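Local coordinates for protein UL37 (Suid herpesvirus 1, PDB 4K70) that is an inner tegument protein of the herpesvirus particle, here its N-terminal half, and probably takes part in the control of viral trafficking, at residues F176-L181 and Q478-L483. Residues are numbered along the deposited sequence; the frame is centred on the assembly and turned at random.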
loop_
_atom_site.group_PDB
_atom_site.type_symbol
_atom_site.label_atom_id
_atom_site.label_comp_id
_atom_site.label_asym_id
_atom_site.label_seq_id
_atom_site.Cartn_x
_atom_site.Cartn_y
_atom_site.Cartn_z
ATOM N N PHE A 176 -5.176 13.859 5.356
ATOM C CA PHE A 176 -3.716 13.790 5.299
ATOM C C PHE A 176 -3.158 12.454 5.821
ATOM O O PHE A 176 -2.111 11.983 5.367
ATOM C CB PHE A 176 -3.056 14.996 5.987
ATOM C CG PHE A 176 -3.155 14.977 7.483
ATOM C CD1 PHE A 176 -4.251 15.534 8.131
ATOM C CD2 PHE A 176 -2.135 14.434 8.247
ATOM C CE1 PHE A 176 -4.336 15.532 9.513
ATOM C CE2 PHE A 176 -2.218 14.422 9.637
ATOM C CZ PHE A 176 -3.321 14.974 10.270
ATOM N N VAL A 177 -3.858 11.832 6.763
ATOM C CA VAL A 177 -3.420 10.532 7.253
ATOM C C VAL A 177 -3.598 9.442 6.200
ATOM O O VAL A 177 -2.704 8.629 5.975
ATOM C CB VAL A 177 -4.158 10.113 8.534
ATOM C CG1 VAL A 177 -3.919 8.633 8.799
ATOM C CG2 VAL A 177 -3.693 10.976 9.721
ATOM N N GLN A 178 -4.766 9.416 5.576
ATOM C CA GLN A 178 -5.065 8.420 4.550
ATOM C C GLN A 178 -4.178 8.609 3.311
ATOM O O GLN A 178 -3.764 7.632 2.675
ATOM C CB GLN A 178 -6.555 8.465 4.196
ATOM C CG GLN A 178 -7.425 8.081 5.384
ATOM C CD GLN A 178 -7.136 6.659 5.819
ATOM O OE1 GLN A 178 -6.859 5.810 4.979
ATOM N NE2 GLN A 178 -7.183 6.396 7.122
ATOM N N ASP A 179 -3.875 9.867 2.983
ATOM C CA ASP A 179 -2.920 10.155 1.917
ATOM C C ASP A 179 -1.522 9.691 2.310
ATOM O O ASP A 179 -0.783 9.177 1.474
ATOM C CB ASP A 179 -2.885 11.657 1.581
ATOM C CG ASP A 179 -4.145 12.131 0.863
ATOM O OD1 ASP A 179 -4.877 11.278 0.312
ATOM O OD2 ASP A 179 -4.407 13.355 0.860
ATOM N N GLY A 180 -1.156 9.877 3.578
ATOM C CA GLY A 180 0.171 9.496 4.046
ATOM C C GLY A 180 0.358 7.984 4.039
ATOM O O GLY A 180 1.444 7.479 3.743
ATOM N N LEU A 181 -0.694 7.255 4.401
ATOM C CA LEU A 181 -0.672 5.783 4.327
ATOM C C LEU A 181 -0.429 5.288 2.895
ATOM O O LEU A 181 0.357 4.365 2.658
ATOM C CB LEU A 181 -1.990 5.221 4.837
ATOM C CG LEU A 181 -2.263 5.445 6.330
ATOM C CD1 LEU A 181 -3.627 4.911 6.726
ATOM C CD2 LEU A 181 -1.160 4.800 7.175
ATOM N N GLN A 478 -20.001 6.305 5.859
ATOM C CA GLN A 478 -20.668 5.497 4.837
ATOM C C GLN A 478 -19.986 5.663 3.488
ATOM O O GLN A 478 -19.598 4.685 2.846
ATOM C CB GLN A 478 -22.151 5.886 4.725
ATOM C CG GLN A 478 -22.838 5.430 3.439
ATOM C CD GLN A 478 -22.883 6.519 2.372
ATOM O OE1 GLN A 478 -23.066 7.701 2.680
ATOM N NE2 GLN A 478 -22.717 6.123 1.110
ATOM N N SER A 479 -19.839 6.915 3.077
ATOM C CA SER A 479 -19.291 7.251 1.770
ATOM C C SER A 479 -17.838 6.808 1.575
ATOM O O SER A 479 -17.388 6.626 0.447
ATOM C CB SER A 479 -19.410 8.759 1.545
ATOM O OG SER A 479 -18.627 9.165 0.443
ATOM N N ARG A 480 -17.102 6.643 2.672
ATOM C CA ARG A 480 -15.685 6.292 2.587
ATOM C C ARG A 480 -15.409 4.852 2.994
ATOM O O ARG A 480 -14.669 4.134 2.323
ATOM C CB ARG A 480 -14.837 7.233 3.450
ATOM C CG ARG A 480 -14.493 8.559 2.793
ATOM C CD ARG A 480 -14.301 9.674 3.827
ATOM N NE ARG A 480 -13.096 9.526 4.644
ATOM C CZ ARG A 480 -11.868 9.757 4.194
ATOM N NH1 ARG A 480 -11.691 10.120 2.935
ATOM N NH2 ARG A 480 -10.816 9.625 4.991
ATOM N N TRP A 481 -16.010 4.425 4.093
ATOM C CA TRP A 481 -15.672 3.134 4.666
ATOM C C TRP A 481 -16.797 2.098 4.596
ATOM O O TRP A 481 -16.593 0.938 4.948
ATOM C CB TRP A 481 -15.262 3.322 6.117
ATOM C CG TRP A 481 -14.140 4.299 6.315
ATOM C CD1 TRP A 481 -14.243 5.612 6.689
ATOM C CD2 TRP A 481 -12.744 4.033 6.160
ATOM N NE1 TRP A 481 -12.994 6.173 6.786
ATOM C CE2 TRP A 481 -12.057 5.225 6.461
ATOM C CE3 TRP A 481 -12.008 2.902 5.791
ATOM C CZ2 TRP A 481 -10.672 5.314 6.409
ATOM C CZ3 TRP A 481 -10.628 2.995 5.751
ATOM C CH2 TRP A 481 -9.979 4.183 6.059
ATOM N N GLY A 482 -17.982 2.525 4.168
ATOM C CA GLY A 482 -19.122 1.632 4.067
ATOM C C GLY A 482 -19.716 1.241 5.409
ATOM O O GLY A 482 -20.334 0.183 5.530
ATOM N N LEU A 483 -19.531 2.089 6.418
ATOM C CA LEU A 483 -20.070 1.825 7.748
ATOM C C LEU A 483 -21.450 2.454 7.901
ATOM O O LEU A 483 -21.633 3.640 7.620
ATOM C CB LEU A 483 -19.138 2.366 8.837
ATOM C CG LEU A 483 -17.629 2.120 8.738
ATOM C CD1 LEU A 483 -16.902 2.824 9.892
ATOM C CD2 LEU A 483 -17.310 0.635 8.717
#
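Q178 is the one residue of 176-181 that meets 478-483, setting its CG against R480 and its amide against W481, by van der Waals contact. Its amide stands almost perpendicular to the indole, the planes 86° apart, and faces the rim of the six-membered ring: Q178 OE1 lies 3.7 Å from W481 CH2, and Q178 NE2 is 3.7 Å from W481 CZ2 at the ring edge. A bend at chi2 (-62°) turns the amide off the line of the aliphatic chain, leaving Q178 CG to meet the guanidinium, 3.7 Å from R480 NH2.

The polar ends are held by residues around the contact. Q178 NE2 donates to the carbonyl of Y172, and Q178 OE1 accepts from L392 N, which ties down both ends of the buried amide. The carboxylate oxygen D173 OD1 joins the other two residues, salt-bridged to R480 NE and hydrogen-bonded to W481 NE1.

The contact is small, 108 Å² over both sides, and rests on three side chains reaching across backbones whose nearest CA atoms, Q178 and R480, are 11.0 Å apart. It links the start of helix 175-188 to the C-terminal end of helix 464-481, while L392 of helix 392-402 touches both R480 and W481.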